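Local coordinates for protein transmembrane oligosaccharyl transferase (Archaeoglobus fulgidus, PDB 3WAJ) that is a large archaeal membrane enzyme of the STT3/AglB family, with a helical membrane region, a mixed alpha/beta C-terminal part and a bound zinc ion, at residues 639-644 and 748-753; 65-70 and 265-270; 57-62 and 98-103. All coordinates share one frame; numbering follows the deposited sequence.

The three contacts fall into two distant groups. Interactions 2 and 3 both lie in the helical STT3 N-terminal region, with centres about 20 Å apart. They touch where Arg65 and Ile66 pack on Thr58 and Asn57, because helix 47-60 leads directly to strand 68-69. Their segments alternate along the chain: 57-62, 65-70, 98-103, then 265-270. Interaction 1 comes later, joining 639-644 to 748-753. Its centre is about 52 Å from each of the others, on the opposite side of the chain's centre. Interactions 2 and 3 thus join the 57-70 region to two interhelical loops. Interaction 1 holds a small three-stranded sheet, later in the chain, to a helix.

Interaction 1: residues 639-644 and 748-753; sequences GYFYYS and KYAYTQ
The rings of Phe641 and Tyr749 meet obliquely, their planes 42° apart and their centroids 5.3 Å apart. This is neither a parallel stack nor an edge-to-face pair. At the edge of the Phe641 ring, near its plane, lies the backbone of Ala750, with CZ of Phe641 3.9 Å from CA of Ala750. One face of the Tyr749 ring carries CG of Gln753, one helical turn further on, which sits 3.6 Å above the plane toward the rim.

The touching atoms are few. CZ of Phe641 comes 3.7 Å from CE2 of Tyr749 and lies close to CD2 of the same ring. CE2 of Phe641 reaches the CB methyl of Ala750 at 4.0 Å. The far end of the phenylalanine thus rests on two successive helix residues, a ring and a methyl. Tyr749 has CG anti to its backbone N (chi1 173°), which carries the ring out from the helix to lie beside Phe641. The contact is apolar throughout.

The helix has its own polar tie here. The hydroxyl of Thr752 donates to the carbonyl O of Tyr749, with 2.8 Å from OG1 to O. That oxygen also accepts from the backbone N of Gln753, so two donors grip it.

Phe641 also meets the rings of Phe649 and Tyr651 on the adjacent strand, the second of them edge-to-face. Tyr749 touches Phe649 as well, and Leu721 of helix 717-732. Aromatic side chains from both sides therefore fill the join. Phe641, on the central strand of three, reaches across to helix 740-755, in a helix packed against an antiparallel sheet.

Interaction 2: residues 65-70 and 265-270; sequences RIWFDP and AFNYPG
An amide stacked on an indole joins two loops of the STT3 N-terminal region, Asn267 lying over Trp67. The ring and amide planes are only 9° apart. ND2 of Asn267 stands 3.0 Å above the indole plane, offset toward the rim, and is 3.1 Å from CE2 of Trp67, with CZ2 equally near. OD1 of Asn267 lies by the CD1-NE1 side of the five-membered ring, 3.2 Å from CD1 of Trp67. CB of Asn267 makes a CH-pi contact with the five-membered ring, 3.7 Å from its centroid. NE1 of Trp67 does not bond to the amide oxygen, as the angle is poor.

Arg65 covers the opposite face of the indole. CZ3 of Trp67 sits over the centre of its guanidinium, so the indole is sandwiched between amide and guanidinium. NE and NH2 of Arg65 both donate to the carbonyl O of Ile66, with NE 2.8 Å from O. This side-on grip fixes the guanidinium against the ring. A water adds a polar link between the backbones, donating to O of Trp67 and to O of Asn267.

Segment 265-270 lies in the loop between helices 243-261 and 278-303. Segment 65-70 enters strand 68-69, which pairs with strand 78-79, while Trp67 and Arg65 pack on Pro84 at the start of helix 84-96.

Interaction 3: residues 57-62 and 98-103; sequences NTIHNF and SATSGE
Ile59 and Thr100 meet through their methyl groups, the side chains crossing at about a right angle. CG2 of Ile59 lies 3.9 Å from CG2 of Thr100 and 4.0 Å from CB of Thr100. The two branches of Ile59 do different work. CG2 is anti to the backbone N and faces the threonine side chain. CG1 is anti to the carbonyl carbon, and the extended chi2 (177°) carries CD1 on to the loop backbone. There CD1 of Ile59 is 4.0 Å from CA of Thr100 and 4.2 Å from O of Ala99. In Thr100, OG1 sits between the backbone N and the carbonyl carbon (chi1 56°). This places CG2 beside the N, where it meets Ile59.

Nearby, Asn61 follows the helix end, and its ND2 makes weak hydrogen bonds to O and OD1 of Asn57. Ile59 also touches Ser91 of helix 84-96. That helix ends in a Schellman motif with Ser98 at C-prime. The last turn of helix 47-60 thus packs on the connection between helices 84-96 and 102-118, within the helical STT3 N-terminal region of the GT-C clan.

Interaction 1: residues 639-644 and 748-753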
loop_
_atom_site.group_PDB
_atom_site.type_symbol
_atom_site.label_atom_id
_atom_site.label_comp_id
_atom_site.label_asym_id
_atom_site.label_seq_id
_atom_site.Cartn_x
_atom_site.Cartn_y
_atom_site.Cartn_z
ATOM N N GLY A 639 4.515 -26.283 -16.212
ATOM C CA GLY A 639 5.961 -26.369 -16.077
ATOM C C GLY A 639 6.778 -25.254 -16.720
ATOM O O GLY A 639 6.560 -24.060 -16.476
ATOM N N TYR A 640 7.749 -25.654 -17.540
ATOM C CA TYR A 640 8.761 -24.732 -18.028
ATOM C C TYR A 640 9.178 -25.087 -19.418
ATOM O O TYR A 640 9.143 -26.271 -19.811
ATOM C CB TYR A 640 10.013 -24.801 -17.135
ATOM C CG TYR A 640 9.739 -24.444 -15.702
ATOM C CD1 TYR A 640 9.393 -25.433 -14.774
ATOM C CD2 TYR A 640 9.790 -23.124 -15.275
ATOM C CE1 TYR A 640 9.125 -25.118 -13.458
ATOM C CE2 TYR A 640 9.526 -22.792 -13.953
ATOM C CZ TYR A 640 9.194 -23.796 -13.045
ATOM O OH TYR A 640 8.914 -23.488 -11.725
ATOM N N PHE A 641 9.596 -24.061 -20.153
ATOM C CA PHE A 641 10.328 -24.259 -21.401
ATOM C C PHE A 641 11.807 -24.377 -21.063
ATOM O O PHE A 641 12.289 -23.727 -20.130
ATOM C CB PHE A 641 10.128 -23.062 -22.337
ATOM C CG PHE A 641 8.783 -23.036 -23.013
ATOM C CD1 PHE A 641 8.380 -24.100 -23.815
ATOM C CD2 PHE A 641 7.932 -21.941 -22.864
ATOM C CE1 PHE A 641 7.149 -24.094 -24.444
ATOM C CE2 PHE A 641 6.695 -21.923 -23.485
ATOM C CZ PHE A 641 6.303 -23.001 -24.283
ATOM N N TYR A 642 12.529 -25.184 -21.826
ATOM C CA TYR A 642 13.965 -25.358 -21.601
ATOM C C TYR A 642 14.707 -25.840 -22.862
ATOM O O TYR A 642 14.095 -26.412 -23.775
ATOM C CB TYR A 642 14.181 -26.394 -20.495
ATOM C CG TYR A 642 13.800 -27.786 -20.946
ATOM C CD1 TYR A 642 12.491 -28.232 -20.836
ATOM C CD2 TYR A 642 14.741 -28.643 -21.518
ATOM C CE1 TYR A 642 12.126 -29.491 -21.264
ATOM C CE2 TYR A 642 14.391 -29.912 -21.939
ATOM C CZ TYR A 642 13.082 -30.330 -21.807
ATOM O OH TYR A 642 12.721 -31.593 -22.225
ATOM N N TYR A 643 16.024 -25.643 -22.877
ATOM C CA TYR A 643 16.909 -26.312 -23.834
ATOM C C TYR A 643 17.731 -27.401 -23.145
ATOM O O TYR A 643 18.363 -27.163 -22.107
ATOM C CB TYR A 643 17.848 -25.317 -24.498
ATOM C CG TYR A 643 17.102 -24.274 -25.264
ATOM C CD1 TYR A 643 16.859 -24.416 -26.628
ATOM C CD2 TYR A 643 16.601 -23.157 -24.616
ATOM C CE1 TYR A 643 16.154 -23.440 -27.335
ATOM C CE2 TYR A 643 15.892 -22.196 -25.300
ATOM C CZ TYR A 643 15.676 -22.336 -26.653
ATOM O OH TYR A 643 14.962 -21.359 -27.289
ATOM N N SER A 644 17.712 -28.597 -23.728
ATOM C CA SER A 644 18.428 -29.738 -23.172
ATOM C C SER A 644 19.926 -29.515 -23.331
ATOM O O SER A 644 20.349 -28.604 -24.052
ATOM C CB SER A 644 18.019 -31.028 -23.880
ATOM O OG SER A 644 18.529 -31.069 -25.195
ATOM N N LYS A 748 1.421 -16.605 -24.574
ATOM C CA LYS A 748 0.674 -16.770 -25.821
ATOM C C LYS A 748 1.251 -17.886 -26.660
ATOM O O LYS A 748 0.515 -18.691 -27.241
ATOM C CB LYS A 748 0.682 -15.468 -26.635
ATOM C CG LYS A 748 -0.090 -14.364 -25.987
ATOM C CD LYS A 748 -0.063 -13.078 -26.805
ATOM C CE LYS A 748 -1.035 -12.077 -26.181
ATOM N NZ LYS A 748 -0.833 -10.684 -26.632
ATOM N N TYR A 749 2.577 -17.919 -26.738
ATOM C CA TYR A 749 3.283 -19.003 -27.436
ATOM C C TYR A 749 2.913 -20.365 -26.842
ATOM O O TYR A 749 2.498 -21.261 -27.573
ATOM C CB TYR A 749 4.794 -18.776 -27.372
ATOM C CG TYR A 749 5.620 -19.923 -27.921
ATOM C CD1 TYR A 749 5.586 -20.258 -29.279
ATOM C CD2 TYR A 749 6.472 -20.644 -27.086
ATOM C CE1 TYR A 749 6.354 -21.303 -29.776
ATOM C CE2 TYR A 749 7.247 -21.686 -27.563
ATOM C CZ TYR A 749 7.188 -22.018 -28.909
ATOM O OH TYR A 749 7.977 -23.051 -29.366
ATOM N N ALA A 750 3.042 -20.495 -25.518
ATOM C CA ALA A 750 2.647 -21.708 -24.797
ATOM C C ALA A 750 1.229 -22.158 -25.141
ATOM O O ALA A 750 0.987 -23.342 -25.405
ATOM C CB ALA A 750 2.767 -21.493 -23.312
ATOM N N TYR A 751 0.294 -21.212 -25.137
ATOM C CA TYR A 751 -1.089 -21.537 -25.473
ATOM C C TYR A 751 -1.219 -22.182 -26.858
ATOM O O TYR A 751 -1.833 -23.244 -26.998
ATOM C CB TYR A 751 -1.999 -20.306 -25.350
ATOM C CG TYR A 751 -3.391 -20.542 -25.891
ATOM C CD1 TYR A 751 -4.312 -21.339 -25.208
ATOM C CD2 TYR A 751 -3.782 -19.984 -27.093
ATOM C CE1 TYR A 751 -5.590 -21.558 -25.720
ATOM C CE2 TYR A 751 -5.051 -20.196 -27.601
ATOM C CZ TYR A 751 -5.946 -20.978 -26.915
ATOM O OH TYR A 751 -7.191 -21.161 -27.453
ATOM N N THR A 752 -0.636 -21.540 -27.870
ATOM C CA THR A 752 -0.727 -22.043 -29.247
ATOM C C THR A 752 -0.105 -23.426 -29.413
ATOM O O THR A 752 -0.497 -24.183 -30.290
ATOM C CB THR A 752 -0.073 -21.081 -30.281
ATOM O OG1 THR A 752 1.344 -21.061 -30.091
ATOM C CG2 THR A 752 -0.610 -19.677 -30.140
ATOM N N GLN A 753 0.880 -23.740 -28.583
ATOM C CA GLN A 753 1.615 -24.997 -28.701
ATOM C C GLN A 753 1.040 -26.134 -27.862
ATOM O O GLN A 753 1.020 -27.273 -28.311
ATOM C CB GLN A 753 3.084 -24.778 -28.348
ATOM C CG GLN A 753 3.800 -23.839 -29.313
ATOM C CD GLN A 753 3.793 -24.367 -30.741
ATOM O OE1 GLN A 753 4.015 -25.559 -30.981
ATOM N NE2 GLN A 753 3.527 -23.481 -31.696
#

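Interaction 2: residues 65-70 and 265-270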
loop_
_atom_site.group_PDB
_atom_site.type_symbol
_atom_site.label_atom_id
_atom_site.label_comp_id
_atom_site.label_asym_id
_atom_site.label_seq_id
_atom_site.Cartn_x
_atom_site.Cartn_y
_atom_site.Cartn_z
ATOM N N ARG A 65 -14.217 17.174 7.486
ATOM C CA ARG A 65 -13.694 16.089 6.662
ATOM C C ARG A 65 -14.630 14.910 6.763
ATOM O O ARG A 65 -15.416 14.823 7.703
ATOM C CB ARG A 65 -12.262 15.695 7.071
ATOM C CG ARG A 65 -12.104 15.245 8.516
ATOM C CD ARG A 65 -10.920 14.304 8.670
ATOM N NE ARG A 65 -11.177 12.979 8.092
ATOM C CZ ARG A 65 -10.307 11.970 8.078
ATOM N NH1 ARG A 65 -9.104 12.133 8.607
ATOM N NH2 ARG A 65 -10.643 10.802 7.527
ATOM N N ILE A 66 -14.569 14.019 5.774
ATOM C CA ILE A 66 -15.364 12.791 5.797
ATOM C C ILE A 66 -14.695 11.727 6.684
ATOM O O ILE A 66 -13.487 11.788 6.955
ATOM C CB ILE A 66 -15.529 12.232 4.379
ATOM C CG1 ILE A 66 -14.165 11.799 3.826
ATOM C CG2 ILE A 66 -16.181 13.271 3.475
ATOM C CD1 ILE A 66 -14.238 11.029 2.517
ATOM N N TRP A 67 -15.481 10.747 7.120
ATOM C CA TRP A 67 -14.974 9.613 7.895
ATOM C C TRP A 67 -15.494 8.349 7.263
ATOM O O TRP A 67 -15.331 7.240 7.789
ATOM C CB TRP A 67 -15.453 9.712 9.354
ATOM C CG TRP A 67 -14.905 10.935 9.987
ATOM C CD1 TRP A 67 -15.504 12.162 10.070
ATOM C CD2 TRP A 67 -13.602 11.082 10.566
ATOM N NE1 TRP A 67 -14.662 13.054 10.692
ATOM C CE2 TRP A 67 -13.490 12.417 11.009
ATOM C CE3 TRP A 67 -12.525 10.209 10.764
ATOM C CZ2 TRP A 67 -12.339 12.899 11.640
ATOM C CZ3 TRP A 67 -11.392 10.679 11.388
ATOM C CH2 TRP A 67 -11.304 12.016 11.824
ATOM N N PHE A 68 -16.132 8.535 6.114
ATOM C CA PHE A 68 -16.609 7.428 5.299
ATOM C C PHE A 68 -16.639 7.848 3.822
ATOM O O PHE A 68 -16.901 9.013 3.498
ATOM C CB PHE A 68 -17.987 6.974 5.797
ATOM C CG PHE A 68 -18.558 5.819 5.032
ATOM C CD1 PHE A 68 -18.224 4.515 5.372
ATOM C CD2 PHE A 68 -19.427 6.037 3.965
ATOM C CE1 PHE A 68 -18.753 3.434 4.671
ATOM C CE2 PHE A 68 -19.961 4.965 3.250
ATOM C CZ PHE A 68 -19.623 3.657 3.606
ATOM N N ASP A 69 -16.345 6.901 2.933
ATOM C CA ASP A 69 -16.083 7.231 1.538
ATOM C C ASP A 69 -16.777 6.224 0.650
ATOM O O ASP A 69 -16.250 5.151 0.392
ATOM C CB ASP A 69 -14.566 7.236 1.278
ATOM C CG ASP A 69 -14.190 7.616 -0.177
ATOM O OD1 ASP A 69 -15.072 8.016 -0.967
ATOM O OD2 ASP A 69 -12.995 7.534 -0.524
ATOM N N PRO A 70 -17.990 6.561 0.193
ATOM C CA PRO A 70 -18.741 5.641 -0.666
ATOM C C PRO A 70 -18.152 5.547 -2.066
ATOM O O PRO A 70 -18.600 4.723 -2.872
ATOM C CB PRO A 70 -20.143 6.278 -0.721
ATOM C CG PRO A 70 -19.910 7.722 -0.432
ATOM C CD PRO A 70 -18.789 7.743 0.571
ATOM N N ALA A 265 -13.160 11.245 18.530
ATOM C CA ALA A 265 -13.427 9.956 19.156
ATOM C C ALA A 265 -14.651 9.265 18.599
ATOM O O ALA A 265 -14.784 8.059 18.726
ATOM C CB ALA A 265 -13.550 10.109 20.693
ATOM N N PHE A 266 -15.556 10.022 17.990
ATOM C CA PHE A 266 -16.875 9.486 17.658
ATOM C C PHE A 266 -17.177 9.437 16.170
ATOM O O PHE A 266 -18.264 9.838 15.734
ATOM C CB PHE A 266 -17.941 10.298 18.397
ATOM C CG PHE A 266 -17.683 10.402 19.864
ATOM C CD1 PHE A 266 -17.999 9.347 20.707
ATOM C CD2 PHE A 266 -17.086 11.537 20.397
ATOM C CE1 PHE A 266 -17.742 9.428 22.070
ATOM C CE2 PHE A 266 -16.829 11.629 21.752
ATOM C CZ PHE A 266 -17.157 10.571 22.592
ATOM N N ASN A 267 -16.222 8.924 15.400
ATOM C CA ASN A 267 -16.339 8.907 13.948
ATOM C C ASN A 267 -16.459 7.494 13.412
ATOM O O ASN A 267 -16.594 7.276 12.204
ATOM C CB ASN A 267 -15.148 9.633 13.325
ATOM C CG ASN A 267 -15.271 11.128 13.448
ATOM O OD1 ASN A 267 -16.324 11.688 13.150
ATOM N ND2 ASN A 267 -14.214 11.783 13.910
ATOM N N TYR A 268 -16.436 6.535 14.332
ATOM C CA TYR A 268 -16.594 5.134 13.976
ATOM C C TYR A 268 -17.607 4.461 14.898
ATOM O O TYR A 268 -17.488 4.555 16.111
ATOM C CB TYR A 268 -15.251 4.418 14.067
ATOM C CG TYR A 268 -15.272 3.043 13.476
ATOM C CD1 TYR A 268 -15.328 1.923 14.285
ATOM C CD2 TYR A 268 -15.245 2.864 12.099
ATOM C CE1 TYR A 268 -15.347 0.649 13.744
ATOM C CE2 TYR A 268 -15.266 1.608 11.544
ATOM C CZ TYR A 268 -15.318 0.497 12.373
ATOM O OH TYR A 268 -15.330 -0.767 11.826
ATOM N N PRO A 269 -18.597 3.763 14.314
ATOM C CA PRO A 269 -19.708 3.139 15.047
ATOM C C PRO A 269 -19.296 1.847 15.741
ATOM O O PRO A 269 -19.721 0.763 15.317
ATOM C CB PRO A 269 -20.711 2.821 13.936
ATOM C CG PRO A 269 -19.841 2.550 12.735
ATOM C CD PRO A 269 -18.674 3.503 12.862
ATOM N N GLY A 270 -18.491 1.963 16.794
ATOM C CA GLY A 270 -17.974 0.796 17.490
ATOM C C GLY A 270 -16.619 1.050 18.124
ATOM O O GLY A 270 -16.149 2.185 18.173
HETATM O O HOH W 1 -14.461 6.134 10.508
#

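Interaction 3: residues 57-62 and 98-103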
loop_
_atom_site.group_PDB
_atom_site.type_symbol
_atom_site.label_atom_id
_atom_site.label_comp_id
_atom_site.label_asym_id
_atom_site.label_seq_id
_atom_site.Cartn_x
_atom_site.Cartn_y
_atom_site.Cartn_z
ATOM N N ASN A 57 -11.072 16.817 -0.852
ATOM C CA ASN A 57 -12.430 16.838 -0.333
ATOM C C ASN A 57 -12.531 17.691 0.942
ATOM O O ASN A 57 -13.504 18.414 1.151
ATOM C CB ASN A 57 -12.909 15.406 -0.064
ATOM C CG ASN A 57 -14.302 15.363 0.483
ATOM O OD1 ASN A 57 -14.537 15.774 1.619
ATOM N ND2 ASN A 57 -15.246 14.863 -0.315
ATOM N N THR A 58 -11.520 17.596 1.793
ATOM C CA THR A 58 -11.495 18.358 3.030
ATOM C C THR A 58 -11.329 19.849 2.748
ATOM O O THR A 58 -11.962 20.682 3.395
ATOM C CB THR A 58 -10.362 17.891 3.926
ATOM O OG1 THR A 58 -10.493 16.479 4.152
ATOM C CG2 THR A 58 -10.395 18.643 5.256
ATOM N N ILE A 59 -10.477 20.183 1.780
ATOM C CA ILE A 59 -10.298 21.579 1.422
ATOM C C ILE A 59 -11.655 22.157 1.026
ATOM O O ILE A 59 -12.070 23.192 1.544
ATOM C CB ILE A 59 -9.266 21.783 0.298
ATOM C CG1 ILE A 59 -7.826 21.614 0.827
ATOM C CG2 ILE A 59 -9.418 23.168 -0.298
ATOM C CD1 ILE A 59 -6.724 21.728 -0.276
ATOM N N HIS A 60 -12.357 21.454 0.142
ATOM C CA HIS A 60 -13.673 21.879 -0.316
ATOM C C HIS A 60 -14.682 22.087 0.821
ATOM O O HIS A 60 -15.458 23.040 0.790
ATOM C CB HIS A 60 -14.232 20.877 -1.316
ATOM C CG HIS A 60 -15.521 21.314 -1.942
ATOM N ND1 HIS A 60 -15.569 22.135 -3.047
ATOM C CD2 HIS A 60 -16.806 21.045 -1.611
ATOM C CE1 HIS A 60 -16.832 22.345 -3.378
ATOM N NE2 HIS A 60 -17.602 21.700 -2.520
ATOM N N ASN A 61 -14.679 21.190 1.804
ATOM C CA ASN A 61 -15.642 21.236 2.902
ATOM C C ASN A 61 -15.048 21.821 4.202
ATOM O O ASN A 61 -15.528 21.541 5.311
ATOM C CB ASN A 61 -16.203 19.835 3.171
ATOM C CG ASN A 61 -16.873 19.229 1.954
ATOM O OD1 ASN A 61 -17.929 19.699 1.515
ATOM N ND2 ASN A 61 -16.276 18.160 1.416
ATOM N N PHE A 62 -14.009 22.638 4.057
ATOM C CA PHE A 62 -13.221 23.094 5.197
ATOM C C PHE A 62 -14.046 23.870 6.247
ATOM O O PHE A 62 -14.857 24.744 5.906
ATOM C CB PHE A 62 -12.011 23.918 4.714
ATOM C CG PHE A 62 -10.864 23.924 5.689
ATOM C CD1 PHE A 62 -10.670 24.996 6.554
ATOM C CD2 PHE A 62 -9.991 22.842 5.761
ATOM C CE1 PHE A 62 -9.617 24.996 7.458
ATOM C CE2 PHE A 62 -8.931 22.835 6.669
ATOM C CZ PHE A 62 -8.748 23.912 7.518
ATOM N N SER A 98 -2.776 28.392 -1.890
ATOM C CA SER A 98 -3.918 28.440 -2.819
ATOM C C SER A 98 -3.809 27.412 -3.947
ATOM O O SER A 98 -4.069 27.707 -5.113
ATOM C CB SER A 98 -4.111 29.846 -3.388
ATOM O OG SER A 98 -4.595 30.737 -2.400
ATOM N N ALA A 99 -3.392 26.208 -3.572
ATOM C CA ALA A 99 -3.326 25.077 -4.472
ATOM C C ALA A 99 -4.336 24.068 -3.943
ATOM O O ALA A 99 -4.034 23.246 -3.067
ATOM C CB ALA A 99 -1.934 24.494 -4.472
ATOM N N THR A 100 -5.541 24.130 -4.495
ATOM C CA THR A 100 -6.672 23.418 -3.924
ATOM C C THR A 100 -7.065 22.114 -4.650
ATOM O O THR A 100 -7.905 21.349 -4.155
ATOM C CB THR A 100 -7.868 24.371 -3.806
ATOM O OG1 THR A 100 -8.148 24.926 -5.096
ATOM C CG2 THR A 100 -7.541 25.513 -2.826
ATOM N N SER A 101 -6.466 21.860 -5.813
ATOM C CA SER A 101 -6.763 20.644 -6.586
ATOM C C SER A 101 -5.666 20.354 -7.610
ATOM O O SER A 101 -4.726 21.136 -7.737
ATOM C CB SER A 101 -8.141 20.740 -7.270
ATOM O OG SER A 101 -8.220 21.871 -8.125
ATOM N N GLY A 102 -5.778 19.226 -8.316
ATOM C CA GLY A 102 -4.883 18.894 -9.422
ATOM C C GLY A 102 -3.389 18.902 -9.122
ATOM O O GLY A 102 -2.961 18.628 -7.979
ATOM N N GLU A 103 -2.603 19.214 -10.156
ATOM C CA GLU A 103 -1.141 19.284 -10.078
ATOM C C GLU A 103 -0.624 20.184 -8.967
ATOM O O GLU A 103 0.288 19.807 -8.231
ATOM C CB GLU A 103 -0.563 19.751 -11.417
ATOM C CG GLU A 103 -0.954 18.874 -12.587
ATOM C CD GLU A 103 0.044 18.926 -13.733
ATOM O OE1 GLU A 103 1.260 18.800 -13.462
ATOM O OE2 GLU A 103 -0.395 19.078 -14.899
#